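Long-range contacts in dihydroorotase (Saccharomyces cerevisiae, PDB 7CA0), which catalyses the zinc-dependent interconversion of N-carbamoyl-L-aspartate and (S)-dihydroorotate, the third step of de novo pyrimidine biosynthesis: residues 13-18 with 38-43; 137-142 with 228-233; 210-215 with 256-261; 276-281 with 344-349. All coordinates share one frame; numbering follows the deposited sequence.

Contact 1 of 4, residues 13-18 with 38-43. With ZN (zinc ion), chain E; FOT (5-fluoro-2,6-dioxo-1,2,3,6-tetrahydropyrimidine-4-carboxylic acid), chain G.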
# COMPACT_ATOMS: atom_id res chain seq x y z
N MET A 13 26.25 0.51 -0.67
CA MET A 13 26.38 1.10 0.68
C MET A 13 25.14 0.90 1.57
O MET A 13 24.99 1.66 2.51
CB MET A 13 26.77 2.57 0.55
CG MET A 13 28.13 2.75 -0.12
SD MET A 13 29.41 1.60 0.44
CE MET A 13 30.89 2.56 0.20
N HIS A 14 24.30 -0.09 1.29
CA HIS A 14 23.16 -0.40 2.17
C HIS A 14 22.79 -1.88 1.97
O HIS A 14 22.02 -2.21 1.06
CB HIS A 14 21.98 0.51 1.88
CG HIS A 14 20.96 0.53 2.98
ND1 HIS A 14 20.50 1.71 3.53
CD2 HIS A 14 20.30 -0.46 3.62
CE1 HIS A 14 19.61 1.43 4.47
NE2 HIS A 14 19.47 0.12 4.54
N VAL A 15 23.34 -2.75 2.82
CA VAL A 15 23.23 -4.20 2.68
C VAL A 15 22.73 -4.80 3.98
O VAL A 15 23.19 -4.43 5.06
CB VAL A 15 24.58 -4.83 2.28
CG1 VAL A 15 24.54 -6.36 2.42
CG2 VAL A 15 24.96 -4.45 0.84
N HIS A 16 21.77 -5.73 3.88
CA HIS A 16 21.35 -6.56 5.00
C HIS A 16 21.66 -8.02 4.71
O HIS A 16 21.21 -8.56 3.69
CB HIS A 16 19.86 -6.41 5.27
CG HIS A 16 19.47 -5.04 5.72
ND1 HIS A 16 19.30 -4.72 7.04
CD2 HIS A 16 19.23 -3.91 5.02
CE1 HIS A 16 18.98 -3.44 7.15
NE2 HIS A 16 18.93 -2.93 5.93
N VAL A 17 22.41 -8.68 5.58
CA VAL A 17 22.76 -10.10 5.30
C VAL A 17 22.30 -11.03 6.41
O VAL A 17 22.68 -12.18 6.38
CB VAL A 17 24.28 -10.28 5.10
CG1 VAL A 17 24.63 -11.75 4.92
CG2 VAL A 17 24.76 -9.46 3.90
N ARG A 18 21.59 -10.50 7.40
CA ARG A 18 21.00 -11.28 8.52
C ARG A 18 22.06 -12.09 9.26
O ARG A 18 23.17 -11.61 9.45
CB ARG A 18 19.89 -12.21 8.03
CG ARG A 18 18.86 -11.55 7.13
CD ARG A 18 18.26 -10.28 7.67
NE ARG A 18 17.17 -9.84 6.84
CZ ARG A 18 16.65 -8.63 6.85
NH1 ARG A 18 17.11 -7.72 7.68
NH2 ARG A 18 15.67 -8.34 6.04
N ALA A 38 30.60 -3.71 0.36
CA ALA A 38 29.27 -3.71 0.96
C ALA A 38 29.31 -3.06 2.34
O ALA A 38 30.14 -3.45 3.17
CB ALA A 38 28.72 -5.14 1.06
N TYR A 39 28.44 -2.08 2.58
CA TYR A 39 28.21 -1.53 3.92
C TYR A 39 27.14 -2.34 4.64
O TYR A 39 25.98 -2.36 4.22
CB TYR A 39 27.79 -0.06 3.82
CG TYR A 39 27.72 0.63 5.16
CD1 TYR A 39 28.87 0.86 5.90
CD2 TYR A 39 26.51 1.04 5.68
CE1 TYR A 39 28.80 1.48 7.14
CE2 TYR A 39 26.43 1.68 6.91
CZ TYR A 39 27.58 1.89 7.64
OH TYR A 39 27.52 2.52 8.87
N ILE A 40 27.52 -2.99 5.75
CA ILE A 40 26.67 -3.99 6.41
C ILE A 40 25.86 -3.35 7.54
O ILE A 40 26.42 -2.74 8.46
CB ILE A 40 27.52 -5.17 6.94
CG1 ILE A 40 28.26 -5.84 5.79
CG2 ILE A 40 26.65 -6.21 7.59
CD1 ILE A 40 27.34 -6.51 4.79
N MET A 41 24.52 -3.50 7.49
CA MET A 41 23.63 -2.87 8.44
C MET A 41 23.47 -3.73 9.70
O MET A 41 23.68 -4.94 9.66
CB MET A 41 22.26 -2.63 7.80
CG MET A 41 22.25 -1.50 6.75
SD MET A 41 22.88 0.03 7.43
CE MET A 41 22.86 1.21 6.08
N PRO A 42 23.16 -3.11 10.84
CA PRO A 42 23.24 -3.78 12.16
C PRO A 42 21.93 -4.27 12.79
O PRO A 42 21.96 -4.67 13.97
CB PRO A 42 23.83 -2.66 13.02
CG PRO A 42 23.13 -1.42 12.50
CD PRO A 42 23.00 -1.64 10.99
N ASN A 43 20.79 -4.24 12.10
CA ASN A 43 19.51 -4.51 12.76
C ASN A 43 19.24 -6.01 12.85
O ASN A 43 18.24 -6.54 12.38
CB ASN A 43 18.39 -3.77 12.03
CG ASN A 43 18.25 -4.21 10.58
OD1 ASN A 43 19.21 -4.71 9.98
ND2 ASN A 43 17.05 -4.06 10.01
ZN ZN E . 18.03 -1.20 5.25
C2 FOT G . 15.77 -4.85 7.21
C6 FOT G . 13.86 -5.12 6.07
C5 FOT G . 13.85 -3.75 5.75
O2 FOT G . 16.60 -5.37 7.86
N3 FOT G . 15.87 -3.50 6.96
N1 FOT G . 14.79 -5.66 6.79
O6 FOT G . 13.06 -5.92 5.74
F5 FOT G . 12.88 -3.16 4.99
C4 FOT G . 14.94 -2.90 6.25
C41 FOT G . 15.00 -1.39 5.95
O42 FOT G . 15.63 -0.59 6.68
O41 FOT G . 14.43 -0.87 4.96

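Contact 2 of 4, residues 137-142 with 228-233. With ZN (zinc ion), chain F.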
# COMPACT_ATOMS: atom_id res chain seq x y z
N HIS A 137 17.88 6.24 8.66
CA HIS A 137 16.58 5.86 8.09
C HIS A 137 15.64 7.03 8.34
O HIS A 137 15.06 7.16 9.42
CB HIS A 137 16.05 4.56 8.67
CG HIS A 137 14.77 4.09 8.06
ND1 HIS A 137 14.63 2.87 7.43
CD2 HIS A 137 13.55 4.68 7.99
CE1 HIS A 137 13.39 2.73 7.01
NE2 HIS A 137 12.71 3.82 7.33
N GLY A 138 15.52 7.91 7.35
CA GLY A 138 14.83 9.17 7.55
C GLY A 138 13.31 9.08 7.49
O GLY A 138 12.72 9.51 6.50
N GLU A 139 12.68 8.53 8.52
CA GLU A 139 11.23 8.49 8.61
C GLU A 139 10.77 8.75 10.04
O GLU A 139 11.21 8.07 10.97
CB GLU A 139 10.69 7.13 8.13
CG GLU A 139 10.65 6.96 6.62
CD GLU A 139 9.82 5.77 6.24
OE1 GLU A 139 10.33 4.63 6.39
OE2 GLU A 139 8.66 5.96 5.82
N LYS A 140 9.87 9.70 10.22
CA LYS A 140 9.30 9.83 11.56
C LYS A 140 8.24 8.75 11.79
O LYS A 140 7.48 8.43 10.87
CB LYS A 140 8.70 11.20 11.77
CG LYS A 140 9.70 12.21 12.31
CD LYS A 140 9.19 13.60 12.04
CE LYS A 140 9.46 14.55 13.18
NZ LYS A 140 10.91 14.61 13.49
N PRO A 141 8.17 8.21 13.00
CA PRO A 141 7.08 7.30 13.35
C PRO A 141 5.71 7.92 13.10
O PRO A 141 5.55 9.15 13.06
CB PRO A 141 7.31 7.02 14.84
CG PRO A 141 8.78 7.24 15.05
CD PRO A 141 9.13 8.38 14.11
N SER A 142 4.73 7.06 12.85
CA SER A 142 3.40 7.52 12.51
C SER A 142 2.65 8.08 13.72
O SER A 142 2.86 7.66 14.86
CB SER A 142 2.60 6.38 11.88
OG SER A 142 3.02 6.15 10.55
N PHE A 228 6.65 -4.51 -0.96
CA PHE A 228 6.47 -3.63 0.19
C PHE A 228 7.81 -3.43 0.88
O PHE A 228 8.48 -4.40 1.25
CB PHE A 228 5.46 -4.23 1.17
CG PHE A 228 5.27 -3.41 2.44
CD1 PHE A 228 4.92 -2.06 2.37
CD2 PHE A 228 5.48 -3.97 3.69
CE1 PHE A 228 4.77 -1.31 3.55
CE2 PHE A 228 5.33 -3.23 4.86
CZ PHE A 228 4.98 -1.89 4.79
N CYS A 229 8.19 -2.16 1.08
CA CYS A 229 9.41 -1.86 1.83
C CYS A 229 9.27 -0.53 2.54
O CYS A 229 8.28 0.19 2.37
CB CYS A 229 10.63 -1.86 0.91
SG CYS A 229 10.62 -0.54 -0.30
N LYS A 230 10.27 -0.20 3.35
CA LYS A 230 10.34 1.10 3.99
C LYS A 230 11.59 1.84 3.53
O LYS A 230 12.66 1.24 3.45
CB LYS A 230 10.32 0.96 5.52
CG LYS A 230 9.05 0.34 6.06
CD LYS A 230 7.82 1.14 5.61
CE LYS A 230 7.56 2.30 6.55
NZ LYS A 230 6.76 1.88 7.75
N PRO A 231 11.49 3.14 3.19
CA PRO A 231 10.23 3.87 3.02
C PRO A 231 9.49 3.32 1.80
O PRO A 231 10.14 2.80 0.90
CB PRO A 231 10.68 5.31 2.80
CG PRO A 231 12.11 5.34 3.16
CD PRO A 231 12.64 4.00 2.94
N VAL A 232 8.16 3.37 1.83
CA VAL A 232 7.37 2.80 0.75
C VAL A 232 7.70 3.50 -0.56
O VAL A 232 8.07 4.68 -0.59
CB VAL A 232 5.87 2.89 1.06
CG1 VAL A 232 5.56 2.15 2.36
CG2 VAL A 232 5.41 4.34 1.12
N ALA A 233 7.64 2.75 -1.65
CA ALA A 233 7.63 3.41 -2.95
C ALA A 233 6.39 4.30 -3.06
O ALA A 233 5.27 3.87 -2.76
CB ALA A 233 7.65 2.37 -4.06
ZN ZN F . 15.84 1.51 6.22

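Contact 3 of 4, residues 210-215 with 256-261. With ZN (zinc ion), chain E; FOT (5-fluoro-2,6-dioxo-1,2,3,6-tetrahydropyrimidine-4-carboxylic acid), chain G.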
# COMPACT_ATOMS: atom_id res chain seq x y z
N THR A 210 18.13 3.16 -3.83
CA THR A 210 18.03 1.73 -4.01
C THR A 210 17.81 1.39 -5.47
O THR A 210 17.49 2.24 -6.29
CB THR A 210 16.89 1.18 -3.15
OG1 THR A 210 15.67 1.79 -3.58
CG2 THR A 210 17.10 1.55 -1.67
N ALA A 211 17.99 0.11 -5.79
CA ALA A 211 17.54 -0.43 -7.07
C ALA A 211 16.02 -0.34 -7.21
O ALA A 211 15.50 0.25 -8.16
CB ALA A 211 18.01 -1.87 -7.21
N HIS A 212 15.28 -0.84 -6.20
CA HIS A 212 13.84 -1.04 -6.38
C HIS A 212 13.09 0.28 -6.42
O HIS A 212 12.02 0.36 -7.05
CB HIS A 212 13.25 -1.96 -5.30
CG HIS A 212 13.73 -1.69 -3.90
ND1 HIS A 212 14.83 -2.32 -3.35
CD2 HIS A 212 13.23 -0.90 -2.93
CE1 HIS A 212 15.00 -1.91 -2.11
NE2 HIS A 212 14.04 -1.04 -1.83
N HIS A 213 13.61 1.32 -5.80
CA HIS A 213 12.91 2.60 -5.84
C HIS A 213 13.05 3.33 -7.17
O HIS A 213 12.33 4.31 -7.39
CB HIS A 213 13.40 3.50 -4.70
CG HIS A 213 12.86 3.10 -3.37
ND1 HIS A 213 13.65 2.54 -2.38
CD2 HIS A 213 11.61 3.15 -2.85
CE1 HIS A 213 12.91 2.28 -1.32
NE2 HIS A 213 11.67 2.64 -1.58
N LEU A 214 13.94 2.88 -8.07
CA LEU A 214 14.01 3.43 -9.42
C LEU A 214 13.03 2.75 -10.38
O LEU A 214 12.88 3.22 -11.51
CB LEU A 214 15.45 3.32 -9.96
CG LEU A 214 16.57 3.90 -9.06
CD1 LEU A 214 17.95 3.54 -9.58
CD2 LEU A 214 16.45 5.42 -8.91
N PHE A 215 12.35 1.69 -9.95
CA PHE A 215 11.29 1.01 -10.71
C PHE A 215 9.91 1.19 -10.09
O PHE A 215 8.94 1.40 -10.82
CB PHE A 215 11.53 -0.51 -10.78
CG PHE A 215 12.75 -0.94 -11.55
CD1 PHE A 215 14.02 -0.86 -10.97
CD2 PHE A 215 12.63 -1.53 -12.80
CE1 PHE A 215 15.15 -1.31 -11.65
CE2 PHE A 215 13.74 -1.98 -13.48
CZ PHE A 215 15.01 -1.86 -12.91
N GLY A 256 22.85 2.39 -2.88
CA GLY A 256 22.74 1.53 -1.71
C GLY A 256 21.50 0.68 -1.90
O GLY A 256 20.39 1.21 -1.93
N SER A 257 21.65 -0.64 -2.03
CA SER A 257 20.52 -1.46 -2.47
C SER A 257 19.41 -1.52 -1.42
O SER A 257 18.23 -1.61 -1.77
CB SER A 257 20.98 -2.87 -2.82
OG SER A 257 21.37 -3.56 -1.64
N ASP A 258 19.76 -1.50 -0.13
CA ASP A 258 18.85 -1.91 0.92
C ASP A 258 18.26 -3.28 0.61
O ASP A 258 17.10 -3.59 0.93
CB ASP A 258 17.74 -0.88 1.13
CG ASP A 258 16.89 -1.18 2.34
OD1 ASP A 258 17.42 -1.78 3.31
OD2 ASP A 258 15.68 -0.84 2.30
N SER A 259 19.08 -4.14 0.00
CA SER A 259 18.65 -5.52 -0.16
C SER A 259 18.39 -6.09 1.22
O SER A 259 19.29 -6.09 2.07
CB SER A 259 19.70 -6.33 -0.91
OG SER A 259 19.30 -7.68 -1.05
N ALA A 260 17.15 -6.53 1.44
CA ALA A 260 16.61 -6.93 2.74
C ALA A 260 15.94 -8.29 2.61
O ALA A 260 14.76 -8.37 2.27
CB ALA A 260 15.61 -5.90 3.26
N PRO A 261 16.69 -9.38 2.80
CA PRO A 261 16.10 -10.72 2.61
C PRO A 261 15.13 -11.09 3.73
O PRO A 261 15.39 -10.83 4.91
CB PRO A 261 17.31 -11.65 2.58
CG PRO A 261 18.42 -10.89 3.25
CD PRO A 261 18.11 -9.43 3.19
ZN ZN E . 18.03 -1.20 5.25
C2 FOT G . 15.77 -4.85 7.21
C6 FOT G . 13.86 -5.12 6.07
C5 FOT G . 13.85 -3.75 5.75
O2 FOT G . 16.60 -5.37 7.86
N3 FOT G . 15.87 -3.50 6.96
N1 FOT G . 14.79 -5.66 6.79
O6 FOT G . 13.06 -5.92 5.74
F5 FOT G . 12.88 -3.16 4.99
C4 FOT G . 14.94 -2.90 6.25
C41 FOT G . 15.00 -1.39 5.95
O42 FOT G . 15.63 -0.59 6.68
O41 FOT G . 14.43 -0.87 4.96

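Contact 4 of 4, residues 276-281 with 344-349. With FOT (5-fluoro-2,6-dioxo-1,2,3,6-tetrahydropyrimidine-4-carboxylic acid), chain G.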
# COMPACT_ATOMS: atom_id res chain seq x y z
N GLY A 276 10.43 -5.07 2.94
CA GLY A 276 11.78 -5.30 2.42
C GLY A 276 11.84 -6.03 1.09
O GLY A 276 11.09 -6.99 0.85
N VAL A 277 12.74 -5.57 0.22
CA VAL A 277 12.91 -6.10 -1.13
C VAL A 277 14.30 -6.69 -1.23
O VAL A 277 15.26 -6.05 -0.82
CB VAL A 277 12.73 -5.00 -2.20
CG1 VAL A 277 12.91 -5.55 -3.58
CG2 VAL A 277 11.38 -4.28 -2.07
N TYR A 278 14.40 -7.90 -1.76
CA TYR A 278 15.70 -8.57 -1.92
C TYR A 278 16.22 -8.33 -3.32
O TYR A 278 15.64 -8.84 -4.29
CB TYR A 278 15.60 -10.07 -1.64
CG TYR A 278 16.88 -10.80 -1.96
CD1 TYR A 278 17.99 -10.67 -1.15
CD2 TYR A 278 16.97 -11.64 -3.06
CE1 TYR A 278 19.16 -11.34 -1.42
CE2 TYR A 278 18.13 -12.31 -3.35
CZ TYR A 278 19.23 -12.16 -2.53
OH TYR A 278 20.39 -12.83 -2.82
N SER A 279 17.29 -7.53 -3.44
CA SER A 279 17.90 -7.19 -4.72
C SER A 279 19.36 -7.63 -4.85
O SER A 279 19.98 -7.33 -5.88
CB SER A 279 17.82 -5.67 -4.94
OG SER A 279 18.52 -4.97 -3.91
N GLN A 280 19.93 -8.31 -3.85
CA GLN A 280 21.38 -8.51 -3.83
C GLN A 280 21.87 -9.35 -5.00
O GLN A 280 22.92 -9.06 -5.58
CB GLN A 280 21.82 -9.19 -2.53
CG GLN A 280 23.24 -8.85 -2.15
CD GLN A 280 23.33 -7.47 -1.56
OE1 GLN A 280 22.85 -7.24 -0.44
NE2 GLN A 280 23.92 -6.52 -2.30
N SER A 281 21.12 -10.38 -5.35
CA SER A 281 21.58 -11.36 -6.33
C SER A 281 21.82 -10.76 -7.70
O SER A 281 22.59 -11.31 -8.48
CB SER A 281 20.55 -12.48 -6.42
OG SER A 281 20.70 -13.33 -5.31
N ILE A 344 14.81 -22.38 3.52
CA ILE A 344 14.77 -20.96 3.15
C ILE A 344 14.53 -20.78 1.65
O ILE A 344 15.27 -21.31 0.81
CB ILE A 344 16.05 -20.22 3.58
CG1 ILE A 344 16.08 -20.03 5.10
CG2 ILE A 344 16.14 -18.87 2.87
CD1 ILE A 344 17.34 -19.40 5.62
N SER A 345 13.49 -20.01 1.32
CA SER A 345 13.20 -19.53 -0.03
C SER A 345 12.94 -18.02 0.00
O SER A 345 12.30 -17.52 0.93
CB SER A 345 11.99 -20.25 -0.64
OG SER A 345 12.14 -21.66 -0.57
N ILE A 346 13.48 -17.30 -0.97
CA ILE A 346 13.34 -15.85 -1.06
C ILE A 346 12.84 -15.50 -2.46
O ILE A 346 13.32 -16.02 -3.45
CB ILE A 346 14.67 -15.10 -0.82
CG1 ILE A 346 15.25 -15.38 0.55
CG2 ILE A 346 14.50 -13.60 -0.99
CD1 ILE A 346 16.68 -14.90 0.65
N ILE A 347 11.86 -14.57 -2.51
CA ILE A 347 11.40 -14.03 -3.79
C ILE A 347 12.29 -12.84 -4.12
O ILE A 347 12.34 -11.88 -3.33
CB ILE A 347 9.92 -13.62 -3.76
CG1 ILE A 347 9.09 -14.68 -3.02
CG2 ILE A 347 9.43 -13.48 -5.17
CD1 ILE A 347 9.22 -16.09 -3.61
N PRO A 348 13.07 -12.90 -5.20
CA PRO A 348 13.92 -11.76 -5.57
C PRO A 348 13.10 -10.69 -6.26
O PRO A 348 12.07 -10.96 -6.89
CB PRO A 348 14.93 -12.39 -6.52
CG PRO A 348 14.13 -13.46 -7.20
CD PRO A 348 13.22 -14.02 -6.14
N PHE A 349 13.60 -9.47 -6.16
CA PHE A 349 13.02 -8.33 -6.86
C PHE A 349 12.86 -8.64 -8.35
O PHE A 349 13.77 -9.16 -9.01
CB PHE A 349 13.94 -7.12 -6.65
CG PHE A 349 13.48 -5.88 -7.34
CD1 PHE A 349 12.16 -5.46 -7.25
CD2 PHE A 349 14.39 -5.09 -8.04
CE1 PHE A 349 11.74 -4.28 -7.88
CE2 PHE A 349 13.98 -3.93 -8.67
CZ PHE A 349 12.66 -3.52 -8.60
C2 FOT G . 15.77 -4.85 7.21
C6 FOT G . 13.86 -5.12 6.07
C5 FOT G . 13.85 -3.75 5.75
O2 FOT G . 16.60 -5.37 7.86
N3 FOT G . 15.87 -3.50 6.96
N1 FOT G . 14.79 -5.66 6.79
O6 FOT G . 13.06 -5.92 5.74
F5 FOT G . 12.88 -3.16 4.99
C4 FOT G . 14.94 -2.90 6.25
C41 FOT G . 15.00 -1.39 5.95
O42 FOT G . 15.63 -0.59 6.68
O41 FOT G . 14.43 -0.87 4.96

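Contact 1 of 4, residues 13-18 with 38-43
Val15 and Ile40 form a parallel bridge between strands 11-15 and 37-40 of the barrel of this metallo-dependent hydrolase, and His14 and His16 make up the family's HxH zinc motif. In the backbone, Val15 N donates to Tyr39 O (3.0 Å) and Val15 O accepts from Met41 N (2.9 Å), so the valine's N-H and C=O are both taken up by the 38-43 segment. The apolar packing suits branched chains: Val15 CG1 meets Ile40 CD1 at 3.7 Å, and Val15 CG2 rests on Ala38 CB. Met41 serves the histidines. A bend at chi2 (-55°) brings its CE over the His14 ring, 3.5 Å from the centroid, while its CB covers one face of His16 and 5-fluoroorotate the other. His14 NE2 and His16 NE2 bind the same zinc ion at 2.1 Å; His14 ND1 is hydrogen-bonded to Glu179 OE1. Asn43 ND2 donates to ligand O2 at 2.6 Å; Arg18 NH1 also points at O2, too closely for the modelled distance to be trusted. With a methionine in place of Arg18, Pro261 O would probably lose a partner and O2 its charged neighbour. Asn43 OD1 sits at the His16 edge, weakly bonded to ND1 (2.9 Å), its amide turned 63° from the ring.

Contact 2 of 4, residues 137-142 with 228-233
Glu139 reaches from the loop after strand 133-136 to Lys230 and Pro231, beside the zinc ligand His137. Its CB lies at the edge of the His137 ring, in the ring plane. CG, set beside the backbone N (chi1 -78°) and continuing into an extended chain, only grazes the proline ring, but CD comes to 3.6 Å from Pro231 CB. At the tip the two oxygens part company. OE2 stays against Pro231 CB at 3.7 Å. OE1 lies 3.5 Å from Pro231 CA and 3.6 Å from Lys230 CE, and through its anti lone pair accepts the bond from His137 NE2, 2.7 Å long and 12° out of the imidazole plane. The peptide bond before Pro231 is cis. An inverse gamma turn centred on Gly138, closed by Glu139 N donating to His137 O, brings the glutamate back alongside the histidine. Lys230 contributes mainly its aliphatic part, with CB 3.8 Å from His137 CE1 at the ring edge, while NZ hydrogen-bonds to Val104 O. A leucine in place of Glu139 would probably leave His137 NE2 without its acceptor and the imidazole less firmly fixed in rotation. Because His137 ND1 binds zinc at 2.2 Å, the chain of carboxylate, imidazole and metal is consistent with Glu139 fixing the rotation of the ring, and it may make ND1 a more electron-rich ligand.

Contact 3 of 4, residues 210-215 with 256-261
At the zinc site the loops following strands 205-209 and 253-255 of the barrel meet, with Thr210 lying against Gly256, Ser257 and Asp258. The approach is close at the backbone: Thr210 CA lies 3.2 Å from Gly256 O in a bent CA-H...O contact. The methyl CG2 of Thr210 packs 3.4 Å from Ser257 O and 3.8 Å from Asp258 CB. The threonine's other branch, OG1, occupies the crowded position between backbone N and carbonyl carbon (chi1 61°), turned back to its own segment. There it accepts from His213 N at 3.1 Å, an ST motif, and lies too close to His213 ND1 for the details of that contact to be relied on; His213 NE2 hydrogen-bonds to Pro231 O. His212 brings its CE1 to 3.3 Å from Ser257 O, with Asp258 O near the ring's edge. The other segment supplies the aspartate that follows the last barrel strand, a zinc ligand in this hydrolase superfamily. Asp258 takes left-handed helical backbone angles, within an ST turn in which Ser257 OG accepts from Ser259 N. Its side chain leaves the backbone N on the far side (chi1 -172°), which directs the carboxylate into the site: OD1 binds the zinc ion shared with His14 and His16 at 2.1 Å, and OD2 lies 2.9 Å from O41 of 5-fluoroorotate. Ala260, small enough to border the ligand ring, places CB 3.4 Å from its C6.

Contact 4 of 4, residues 276-281 with 344-349
Tyr278 and Ile346 cross at about a right angle, the methyl CG2 of the isoleucine resting 3.8 Å from Tyr278 CB and equally near CG and CD2. Pro348 comes at the edge of the same ring, its CA in the ring plane. Over one face of the ring, above its centre, lies Gln280 N. Tyrosine suits the place because its polar end has a mate as well: OH and Ser281 OG share a hydrogen bond of 2.6 Å. One residue back, Val277 meets Phe349 obliquely, CG1 lying 3.6 Å from Phe349 CB and touching the start of the ring. A chi1 of 180° carries the phenylalanine ring beyond the valine to an edge-to-face stack with Phe215. Between these two groups Phe349 N donates to Tyr278 O, at 2.8 Å and nearly straight (168°). Gly276 borders the ligand: its CA is 3.5 Å from F5 of 5-fluoroorotate, where a side chain would collide with O6, and its backbone angles themselves leave no room for a CB. The contact joins the loop before helix 283-293 to the end of the 338-339/345-346 hairpin: Ile346 packs on helix 20-26, Tyr278 on helix 29-32 and strand 338-339, and Phe349 on Tyr286 of helix 283-293.

All four contacts are buried, but contacts 1 and 3 lie deepest, each centred about 7 Å from the middle of the chain, whereas contacts 2 and 4 are about 13 and 14 Å out and have residues touching the second subunit. Only contact 1 pairs two barrel strands; contacts 2 and 3 join loops, and contact 4 joins a loop to the segment that contains strand 345-346. Contacts 1 and 3 share a zinc ion, contact 2 supplies a ligand to the other, and contact 4 binds no metal and is mostly apolar. Hydrogen bonds tie them together, among them His14 O with Ser257 OG, Gly276 N with Phe228 O, and Ala260 N with Val277 O. 5-Fluoroorotate touches residues of all four.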